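Local atomic coordinates of aminoglycoside phosphotransferase (PDB entry 6EF6), a protein that phosphorylates (S)-1-amino-2-propanol as the kinase of a bacterial microcompartment that uses aminoacetone. Residues Y263-A268 with S305-R310; H229-L234 with F253-F258; I272-R277 with L309-L314. One frame throughout, in Å; residues are numbered along the deposited sequence.

Contact 1 (Y263-A268 with S305-R310)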
loop_
_atom_site.group_PDB
_atom_site.type_symbol
_atom_site.label_atom_id
_atom_site.label_comp_id
_atom_site.label_asym_id
_atom_site.label_seq_id
_atom_site.Cartn_x
_atom_site.Cartn_y
_atom_site.Cartn_z
ATOM N N TYR A 263 -5.819 1.289 -9.588
ATOM C CA TYR A 263 -6.090 1.196 -8.164
ATOM C C TYR A 263 -4.990 1.867 -7.362
ATOM O O TYR A 263 -5.256 2.383 -6.285
ATOM C CB TYR A 263 -6.261 -0.287 -7.791
ATOM C CG TYR A 263 -6.367 -0.543 -6.301
ATOM C CD1 TYR A 263 -7.399 -0.017 -5.521
ATOM C CD2 TYR A 263 -5.419 -1.294 -5.651
ATOM C CE1 TYR A 263 -7.465 -0.222 -4.168
ATOM C CE2 TYR A 263 -5.485 -1.534 -4.265
ATOM C CZ TYR A 263 -6.511 -0.981 -3.551
ATOM O OH TYR A 263 -6.575 -1.205 -2.198
ATOM N N ASP A 264 -3.748 1.904 -7.865
ATOM C CA ASP A 264 -2.702 2.623 -7.142
ATOM C C ASP A 264 -3.066 4.095 -6.903
ATOM O O ASP A 264 -2.670 4.676 -5.856
ATOM C CB ASP A 264 -1.369 2.524 -7.887
ATOM C CG ASP A 264 -0.644 1.227 -7.683
ATOM O OD1 ASP A 264 -0.772 0.572 -6.631
ATOM O OD2 ASP A 264 0.135 0.878 -8.615
ATOM N N PHE A 265 -3.855 4.718 -7.802
ATOM C CA PHE A 265 -4.299 6.084 -7.515
ATOM C C PHE A 265 -5.249 6.140 -6.313
ATOM O O PHE A 265 -5.180 7.049 -5.463
ATOM C CB PHE A 265 -4.976 6.800 -8.712
ATOM C CG PHE A 265 -5.496 8.135 -8.310
ATOM C CD1 PHE A 265 -4.607 9.145 -7.960
ATOM C CD2 PHE A 265 -6.868 8.373 -8.263
ATOM C CE1 PHE A 265 -5.062 10.361 -7.496
ATOM C CE2 PHE A 265 -7.343 9.614 -7.826
ATOM C CZ PHE A 265 -6.441 10.617 -7.472
ATOM N N GLY A 266 -6.187 5.194 -6.213
ATOM C CA GLY A 266 -6.997 5.147 -5.001
ATOM C C GLY A 266 -6.155 5.057 -3.757
ATOM O O GLY A 266 -6.440 5.716 -2.752
ATOM N N THR A 267 -5.066 4.288 -3.803
ATOM C CA THR A 267 -4.242 4.181 -2.615
ATOM C C THR A 267 -3.539 5.512 -2.288
ATOM O O THR A 267 -3.258 5.763 -1.127
ATOM C CB THR A 267 -3.239 3.021 -2.682
ATOM O OG1 THR A 267 -2.122 3.319 -3.530
ATOM C CG2 THR A 267 -3.895 1.707 -3.074
ATOM N N ALA A 268 -3.228 6.342 -3.293
ATOM C CA ALA A 268 -2.602 7.643 -3.083
ATOM C C ALA A 268 -3.419 8.524 -2.150
ATOM O O ALA A 268 -2.847 9.384 -1.473
ATOM C CB ALA A 268 -2.447 8.320 -4.434
ATOM N N SER A 305 -13.714 5.627 -9.641
ATOM C CA SER A 305 -14.026 4.260 -9.265
ATOM C C SER A 305 -12.944 3.670 -8.374
ATOM O O SER A 305 -13.252 2.977 -7.390
ATOM C CB SER A 305 -14.177 3.394 -10.506
ATOM O OG SER A 305 -15.383 3.629 -11.218
ATOM N N PHE A 306 -11.674 3.890 -8.692
ATOM C CA PHE A 306 -10.606 3.348 -7.885
ATOM C C PHE A 306 -10.483 4.001 -6.528
ATOM O O PHE A 306 -10.077 3.351 -5.566
ATOM C CB PHE A 306 -9.265 3.349 -8.657
ATOM C CG PHE A 306 -9.257 2.308 -9.767
ATOM C CD1 PHE A 306 -9.527 0.974 -9.458
ATOM C CD2 PHE A 306 -9.128 2.646 -11.096
ATOM C CE1 PHE A 306 -9.588 -0.010 -10.428
ATOM C CE2 PHE A 306 -9.187 1.628 -12.126
ATOM C CZ PHE A 306 -9.465 0.319 -11.766
ATOM N N VAL A 307 -10.757 5.297 -6.447
ATOM C CA VAL A 307 -10.851 5.958 -5.142
ATOM C C VAL A 307 -11.936 5.288 -4.306
ATOM O O VAL A 307 -11.738 5.029 -3.112
ATOM C CB VAL A 307 -11.057 7.487 -5.291
ATOM C CG1 VAL A 307 -11.293 8.122 -3.948
ATOM C CG2 VAL A 307 -9.895 8.127 -6.000
ATOM N N PHE A 308 -13.099 5.065 -4.896
ATOM C CA PHE A 308 -14.215 4.456 -4.170
ATOM C C PHE A 308 -13.926 3.009 -3.757
ATOM O O PHE A 308 -14.246 2.605 -2.644
ATOM C CB PHE A 308 -15.508 4.605 -4.951
ATOM C CG PHE A 308 -16.703 4.238 -4.118
ATOM C CD1 PHE A 308 -17.061 5.013 -3.019
ATOM C CD2 PHE A 308 -17.461 3.102 -4.355
ATOM C CE1 PHE A 308 -18.119 4.642 -2.220
ATOM C CE2 PHE A 308 -18.546 2.773 -3.542
ATOM C CZ PHE A 308 -18.856 3.546 -2.490
ATOM N N LEU A 309 -13.234 2.258 -4.609
ATOM C CA LEU A 309 -12.787 0.909 -4.236
ATOM C C LEU A 309 -11.886 0.970 -3.011
ATOM O O LEU A 309 -12.054 0.210 -2.044
ATOM C CB LEU A 309 -12.039 0.272 -5.428
ATOM C CG LEU A 309 -11.444 -1.107 -5.173
ATOM C CD1 LEU A 309 -12.422 -2.121 -4.669
ATOM C CD2 LEU A 309 -10.722 -1.651 -6.407
ATOM N N ARG A 310 -10.897 1.881 -3.027
ATOM C CA ARG A 310 -10.015 2.020 -1.850
ATOM C C ARG A 310 -10.812 2.408 -0.600
ATOM O O ARG A 310 -10.532 1.905 0.490
ATOM C CB ARG A 310 -8.920 3.068 -2.142
ATOM C CG ARG A 310 -7.944 3.263 -1.029
ATOM C CD ARG A 310 -7.162 1.982 -0.729
ATOM N NE ARG A 310 -5.962 2.240 0.071
ATOM C CZ ARG A 310 -5.031 1.380 0.415
ATOM N NH1 ARG A 310 -5.204 0.087 0.094
ATOM N NH2 ARG A 310 -3.958 1.745 1.126
#
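Gly266 lies flat against the backbone of Phe306 and Val307, the tight part of the contact. Gly266 and Val307 CA atoms are 3.9 Å apart, and Gly266 CA comes to 3.6 Å from Phe306 O. With no side chain between, the axes of segments 263-268 and 305-310 approach to 7.4 Å and cross at -60°. One face of the Phe306 ring lies against the backbone N of Tyr263, and Val307 CG2 reaches Phe265 CE2 at 3.5 Å. In the phosphotransferase fold these belong to the helical lobe. Asp264, turned away, bonds the backbone N of Ala230, much as the helix F aspartate of protein kinases does, probably steadying the loop. The Arg310 end is buried too, but held by polar bonds and longer apolar contacts beside the pocket of (2R)-1-methoxypropan-2-amine. The Tyr263 ring crosses Leu309 and Arg310 at about a right angle, with Tyr263 CD1 3.8 Å from Leu309 CD2. Arg310, bent at chi2 (62°), runs past Gly266 O with CG 3.4 Å away, one guanidinium face covered by Thr267 CG2, 3.7 Å from Arg310 CZ. Arg310 NH1 donates to Tyr263 OH at 3.0 Å through a bent bond (139°), while NH2 salt-bridges Asp231.

Contact 2 (H229-L234 with F253-F258). With NA (sodium ion), chain D.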
loop_
_atom_site.group_PDB
_atom_site.type_symbol
_atom_site.label_atom_id
_atom_site.label_comp_id
_atom_site.label_asym_id
_atom_site.label_seq_id
_atom_site.Cartn_x
_atom_site.Cartn_y
_atom_site.Cartn_z
ATOM N N HIS A 229 2.196 -2.157 -6.627
ATOM C CA HIS A 229 2.589 -1.965 -5.222
ATOM C C HIS A 229 1.387 -2.056 -4.266
ATOM O O HIS A 229 1.465 -2.727 -3.241
ATOM C CB HIS A 229 3.315 -0.636 -5.109
ATOM C CG HIS A 229 3.756 -0.260 -3.732
ATOM N ND1 HIS A 229 2.868 0.107 -2.733
ATOM C CD2 HIS A 229 5.005 -0.156 -3.205
ATOM C CE1 HIS A 229 3.571 0.443 -1.664
ATOM N NE2 HIS A 229 4.864 0.311 -1.929
ATOM N N ALA A 230 0.275 -1.387 -4.637
ATOM C CA ALA A 230 -1.020 -1.491 -3.962
ATOM C C ALA A 230 -1.060 -0.815 -2.607
ATOM O O ALA A 230 -2.064 -0.945 -1.920
ATOM C CB ALA A 230 -1.537 -2.922 -3.904
ATOM N N ASP A 231 -0.066 -0.010 -2.229
ATOM C CA ASP A 231 -0.135 0.820 -1.014
ATOM C C ASP A 231 0.674 2.097 -1.192
ATOM O O ASP A 231 1.481 2.482 -0.333
ATOM C CB ASP A 231 0.222 0.063 0.270
ATOM C CG ASP A 231 -0.262 0.794 1.520
ATOM O OD1 ASP A 231 -1.141 1.676 1.449
ATOM O OD2 ASP A 231 0.349 0.506 2.584
ATOM N N LEU A 232 0.442 2.784 -2.304
ATOM C CA LEU A 232 1.215 3.976 -2.678
ATOM C C LEU A 232 0.608 5.256 -2.122
ATOM O O LEU A 232 0.327 6.236 -2.827
ATOM C CB LEU A 232 1.369 4.028 -4.185
ATOM C CG LEU A 232 2.346 2.996 -4.770
ATOM C CD1 LEU A 232 2.266 2.971 -6.306
ATOM C CD2 LEU A 232 3.764 3.247 -4.304
ATOM N N ARG A 233 0.454 5.212 -0.817
ATOM C CA ARG A 233 0.152 6.384 0.001
ATOM C C ARG A 233 1.361 7.298 0.093
ATOM O O ARG A 233 2.501 6.840 0.039
ATOM C CB ARG A 233 -0.126 5.938 1.430
ATOM C CG ARG A 233 -1.392 5.218 1.549
ATOM C CD ARG A 233 -1.682 4.845 2.986
ATOM N NE ARG A 233 -0.950 3.660 3.421
ATOM C CZ ARG A 233 -0.003 3.631 4.363
ATOM N NH1 ARG A 233 0.375 4.732 4.997
ATOM N NH2 ARG A 233 0.594 2.476 4.669
ATOM N N LEU A 234 1.128 8.611 0.288
ATOM C CA LEU A 234 2.240 9.537 0.424
ATOM C C LEU A 234 3.218 9.102 1.516
ATOM O O LEU A 234 4.426 9.272 1.379
ATOM C CB LEU A 234 1.678 10.932 0.717
ATOM C CG LEU A 234 0.907 11.635 -0.408
ATOM C CD1 LEU A 234 0.015 12.753 0.185
ATOM C CD2 LEU A 234 1.810 12.220 -1.439
ATOM N N PHE A 253 6.372 -2.509 0.237
ATOM C CA PHE A 253 5.815 -3.319 -0.859
ATOM C C PHE A 253 5.020 -4.530 -0.338
ATOM O O PHE A 253 4.733 -5.458 -1.102
ATOM C CB PHE A 253 6.924 -3.754 -1.853
ATOM C CG PHE A 253 7.397 -2.698 -2.789
ATOM C CD1 PHE A 253 8.225 -1.647 -2.361
ATOM C CD2 PHE A 253 7.139 -2.795 -4.150
ATOM C CE1 PHE A 253 8.697 -0.700 -3.249
ATOM C CE2 PHE A 253 7.616 -1.825 -5.023
ATOM C CZ PHE A 253 8.388 -0.791 -4.594
ATOM N N ASP A 254 4.700 -4.590 0.962
ATOM C CA ASP A 254 4.161 -5.830 1.501
ATOM C C ASP A 254 2.747 -6.151 1.013
ATOM O O ASP A 254 2.331 -7.296 1.198
ATOM C CB ASP A 254 4.169 -5.753 3.031
ATOM C CG ASP A 254 3.863 -7.104 3.700
ATOM O OD1 ASP A 254 4.518 -8.128 3.408
ATOM O OD2 ASP A 254 2.962 -7.148 4.580
ATOM N N ASP A 255 2.005 -5.218 0.457
ATOM C CA ASP A 255 0.702 -5.486 -0.159
ATOM C C ASP A 255 0.801 -5.708 -1.655
ATOM O O ASP A 255 -0.206 -5.805 -2.332
ATOM C CB ASP A 255 -0.359 -4.412 0.142
ATOM C CG ASP A 255 -0.950 -4.503 1.509
ATOM O OD1 ASP A 255 -0.819 -5.548 2.160
ATOM O OD2 ASP A 255 -1.525 -3.445 1.912
ATOM N N CYS A 256 1.998 -5.777 -2.213
ATOM C CA CYS A 256 2.084 -5.822 -3.669
ATOM C C CYS A 256 1.483 -7.122 -4.206
ATOM O O CYS A 256 1.437 -8.156 -3.547
ATOM C CB CYS A 256 3.525 -5.635 -4.157
ATOM S SG CYS A 256 4.658 -7.061 -4.044
ATOM N N GLY A 257 0.951 -7.031 -5.423
ATOM C CA GLY A 257 0.326 -8.202 -6.040
ATOM C C GLY A 257 -0.439 -7.767 -7.272
ATOM O O GLY A 257 -0.151 -6.733 -7.830
ATOM N N PHE A 258 -1.317 -8.636 -7.748
ATOM C CA PHE A 258 -1.958 -8.380 -9.029
ATOM C C PHE A 258 -3.205 -7.579 -8.795
ATOM O O PHE A 258 -3.977 -7.903 -7.910
ATOM C CB PHE A 258 -2.199 -9.717 -9.739
ATOM C CG PHE A 258 -0.920 -10.417 -10.050
ATOM C CD1 PHE A 258 -0.140 -10.022 -11.128
ATOM C CD2 PHE A 258 -0.453 -11.425 -9.222
ATOM C CE1 PHE A 258 1.053 -10.662 -11.413
ATOM C CE2 PHE A 258 0.770 -12.053 -9.505
ATOM C CZ PHE A 258 1.513 -11.648 -10.600
HETATM NA NA NA D . 0.920 -1.209 3.863
HETATM O O HOH W 1 2.451 -2.656 -0.620
HETATM O O HOH W 2 -2.969 -1.677 0.483
HETATM O O HOH W 3 1.710 -2.544 2.290
HETATM O O HOH W 4 -0.864 -2.138 4.152
HETATM O O HOH W 5 2.101 -2.678 5.464
#
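This is a loop-to-loop contact close to the centre of the chain, in which His229 and Ala230 lean on Phe253, Asp255 and Cys256 through a ring pair, backbone packing and water bridges, with no direct hydrogen bond between the segments. The histidine presents its edge to the phenyl face in a T-shaped pair: the centroids are 4.4 Å apart, the planes meet at 64°, and His229 CD2 sits over the middle of the Phe253 ring. With CG anti to the backbone N (chi1 178°), the His229 side chain swings back toward the second loop, and both ring nitrogens are then engaged. ND1 of His229 accepts Asp231 N at 3.0 Å, in the ring plane, and NE2 bonds Ile251 O, which fixes the rotation of the ring. Leu232 CD2 covers one of its faces. His229, Asp231 and Asn236 spell the HxDxxxxN (Brenner) motif of this kinase superfamily, and Asp252, a ligand of the sodium, probably corresponds to the DFG aspartate of protein kinases. The backbones meet where His229 O lies 3.2 Å from Cys256 CA, a CA-H...O contact. A water bridges the same oxygen to Asp255 N, at 2.8 Å from His229 O. A second water joins Ala230 O to Asp255 OD2, 2.7 Å from the latter, while Ala230 CB packs on Asp255 O. Toward the ligand pocket, Asp231 OD2 binds sodium at 2.2 Å; three waters and Asp252 complete the site. Arg233 grips the Asp231 carboxylate side-on, Arg233 NE to Asp231 OD1 at 2.8 Å and NH2 to OD2, and Arg310 NH2 makes a salt bridge to OD1. One of those waters also donates to Asp255 OD2 at 2.7 Å, so Asp255 belongs to the second shell of the metal, with its OD1 bonded to Tyr75.

Contact 3 (I272-R277 with L309-L314)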
loop_
_atom_site.group_PDB
_atom_site.type_symbol
_atom_site.label_atom_id
_atom_site.label_comp_id
_atom_site.label_asym_id
_atom_site.label_seq_id
_atom_site.Cartn_x
_atom_site.Cartn_y
_atom_site.Cartn_z
ATOM N N ILE A 272 -8.148 9.961 3.015
ATOM C CA ILE A 272 -8.360 11.367 2.711
ATOM C C ILE A 272 -9.228 11.535 1.461
ATOM O O ILE A 272 -9.252 12.612 0.865
ATOM C CB ILE A 272 -7.038 12.185 2.659
ATOM C CG1 ILE A 272 -6.063 11.640 1.612
ATOM C CG2 ILE A 272 -6.382 12.235 4.009
ATOM C CD1 ILE A 272 -4.777 12.507 1.453
ATOM N N GLU A 273 -9.946 10.468 1.085
ATOM C CA GLU A 273 -10.734 10.435 -0.145
ATOM C C GLU A 273 -11.830 11.478 -0.157
ATOM O O GLU A 273 -12.298 11.872 -1.226
ATOM C CB GLU A 273 -11.331 9.030 -0.373
ATOM C CG GLU A 273 -10.316 7.892 -0.337
ATOM C CD GLU A 273 -10.012 7.265 1.027
ATOM O OE1 GLU A 273 -10.468 7.822 2.062
ATOM O OE2 GLU A 273 -9.304 6.267 1.036
ATOM N N HIS A 274 -12.338 11.863 1.015
ATOM C CA HIS A 274 -13.443 12.801 1.191
ATOM C C HIS A 274 -12.995 14.258 1.229
ATOM O O HIS A 274 -13.819 15.167 1.376
ATOM C CB HIS A 274 -14.156 12.422 2.509
ATOM C CG HIS A 274 -13.226 12.513 3.692
ATOM N ND1 HIS A 274 -12.198 11.612 3.939
ATOM C CD2 HIS A 274 -13.089 13.494 4.621
ATOM C CE1 HIS A 274 -11.525 11.998 5.006
ATOM N NE2 HIS A 274 -12.034 13.147 5.429
ATOM N N ASP A 275 -11.716 14.521 1.084
ATOM C CA ASP A 275 -11.270 15.891 1.166
ATOM C C ASP A 275 -11.737 16.678 -0.068
ATOM O O ASP A 275 -11.624 16.174 -1.198
ATOM C CB ASP A 275 -9.728 15.903 1.252
ATOM C CG ASP A 275 -9.184 17.240 1.619
ATOM O OD1 ASP A 275 -9.221 18.210 0.796
ATOM O OD2 ASP A 275 -8.670 17.396 2.771
ATOM N N PRO A 276 -12.168 17.935 0.097
ATOM C CA PRO A 276 -12.629 18.721 -1.068
ATOM C C PRO A 276 -11.542 19.030 -2.089
ATOM O O PRO A 276 -11.874 19.447 -3.201
ATOM C CB PRO A 276 -13.185 20.003 -0.445
ATOM C CG PRO A 276 -13.313 19.715 0.981
ATOM C CD PRO A 276 -12.387 18.630 1.363
ATOM N N ARG A 277 -10.294 18.851 -1.732
ATOM C CA ARG A 277 -9.190 19.073 -2.663
ATOM C C ARG A 277 -8.952 17.877 -3.591
ATOM O O ARG A 277 -8.017 17.890 -4.418
ATOM C CB ARG A 277 -7.904 19.399 -1.888
ATOM C CG ARG A 277 -7.985 20.756 -1.193
ATOM C CD ARG A 277 -6.859 20.958 -0.201
ATOM N NE ARG A 277 -7.001 20.043 0.936
ATOM C CZ ARG A 277 -6.173 19.996 1.987
ATOM N NH1 ARG A 277 -5.144 20.818 2.046
ATOM N NH2 ARG A 277 -6.359 19.128 2.979
ATOM N N LEU A 309 -13.234 2.258 -4.609
ATOM C CA LEU A 309 -12.787 0.909 -4.236
ATOM C C LEU A 309 -11.886 0.970 -3.011
ATOM O O LEU A 309 -12.054 0.210 -2.044
ATOM C CB LEU A 309 -12.039 0.272 -5.428
ATOM C CG LEU A 309 -11.444 -1.107 -5.173
ATOM C CD1 LEU A 309 -12.422 -2.121 -4.669
ATOM C CD2 LEU A 309 -10.722 -1.651 -6.407
ATOM N N ARG A 310 -10.897 1.881 -3.027
ATOM C CA ARG A 310 -10.015 2.020 -1.850
ATOM C C ARG A 310 -10.812 2.408 -0.600
ATOM O O ARG A 310 -10.532 1.905 0.490
ATOM C CB ARG A 310 -8.920 3.068 -2.142
ATOM C CG ARG A 310 -7.944 3.263 -1.029
ATOM C CD ARG A 310 -7.162 1.982 -0.729
ATOM N NE ARG A 310 -5.962 2.240 0.071
ATOM C CZ ARG A 310 -5.031 1.380 0.415
ATOM N NH1 ARG A 310 -5.204 0.087 0.094
ATOM N NH2 ARG A 310 -3.958 1.745 1.126
ATOM N N ARG A 311 -11.762 3.333 -0.756
ATOM C CA ARG A 311 -12.581 3.760 0.369
ATOM C C ARG A 311 -13.293 2.593 1.027
ATOM O O ARG A 311 -13.288 2.462 2.247
ATOM C CB ARG A 311 -13.600 4.763 -0.103
ATOM C CG ARG A 311 -14.384 5.453 1.022
ATOM C CD ARG A 311 -13.526 6.490 1.764
ATOM N NE ARG A 311 -14.265 7.125 2.854
ATOM C CZ ARG A 311 -13.926 8.249 3.470
ATOM N NH1 ARG A 311 -12.849 8.907 3.053
ATOM N NH2 ARG A 311 -14.664 8.735 4.424
ATOM N N LEU A 312 -13.935 1.713 0.235
ATOM C CA LEU A 312 -14.645 0.571 0.809
ATOM C C LEU A 312 -13.676 -0.375 1.474
ATOM O O LEU A 312 -13.972 -0.935 2.515
ATOM C CB LEU A 312 -15.484 -0.149 -0.249
ATOM C CG LEU A 312 -16.668 0.622 -0.809
ATOM C CD1 LEU A 312 -17.367 -0.252 -1.897
ATOM C CD2 LEU A 312 -17.622 0.940 0.302
ATOM N N LEU A 313 -12.529 -0.624 0.824
ATOM C CA LEU A 313 -11.525 -1.463 1.430
ATOM C C LEU A 313 -11.061 -0.953 2.782
ATOM O O LEU A 313 -10.845 -1.733 3.707
ATOM C CB LEU A 313 -10.350 -1.682 0.497
ATOM C CG LEU A 313 -10.543 -2.723 -0.572
ATOM C CD1 LEU A 313 -9.534 -2.520 -1.692
ATOM C CD2 LEU A 313 -10.475 -4.165 -0.015
ATOM N N LEU A 314 -10.784 0.353 2.866
ATOM C CA LEU A 314 -10.333 0.929 4.128
ATOM C C LEU A 314 -11.423 0.973 5.180
ATOM O O LEU A 314 -11.131 0.869 6.370
ATOM C CB LEU A 314 -9.711 2.310 3.895
ATOM C CG LEU A 314 -8.413 2.293 3.083
ATOM C CD1 LEU A 314 -7.950 3.729 2.882
ATOM C CD2 LEU A 314 -7.347 1.458 3.738
#
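Arg311 and Glu273 bury most of the surface in this contact (86 and 84 Å²), and His274 adds a smaller share at the exposed margin. Both acceptors meet one nitrogen, Arg311 NH1. Arg311 NH1 donates to Glu273 OE1 at 2.8 Å, as part of a salt bridge, and to His274 ND1 at 2.9 Å. The second bond is the straighter, 165° at the hydrogen, and runs nearly in the guanidinium plane. The first is tilted from that plane and meets OE1 on its anti side. Only NH1 of Arg311 bonds Glu273, and the carboxylate and guanidinium planes are 78° apart. The sharp bend of Glu273 at its second torsion (chi2 88°) folds the carboxylate back over the arginine chain, where Glu273 OE1 also lies 3.3 Å from Arg311 CD. Ile272 to Asp275 form a type I beta turn, closed by the bond from Asp275 N to Ile272 O at 3.1 Å, and this puts Glu273 and His274 side by side at its corner, facing helix 303-320 of the helical lobe. Further on, Asp275 OD1 accepts Arg277 N at 2.8 Å, a capping bond on the way into helix 278-290, and the Arg277 guanidinium grips the same carboxylate side-on. Glu273 OE2 turns to apolar company, 3.4 Å from Leu314 CD1, with a weak bond from Phe271 N. Helix 325-347 adds further partners: Tyr334 OH bonds Glu273 OE1, and the Tyr334 ring makes a cation-pi contact with Arg311. Arg311 NE bonds Ser338 OG and NH2 bonds Tyr334 O.

Along the chain, contact 2 closes before contacts 1 and 3 open, and those two end on the same helix, 303-320, sharing Leu309 and Arg310. Centres of contacts 1 and 3 lie about 8 Å apart, those of 1 and 2 about 12 Å, and those of 2 and 3 about 16 Å, so contact 1 lies roughly between the other two. The tie from contact 1 to contact 2 is polar: Arg310 NH2 meets Asp231 OD1 at 2.8 Å, and Thr267 OG1 probably bonds Leu232 N. Contact 3 joins contact 1 by packing, with Val307 CG1 against Glu273 CB. Helix 303-320 thereby places Arg310, at the bound ligand, between the sodium bound by Asp231 and Asp252 and the loop 272-277 of the helical lobe.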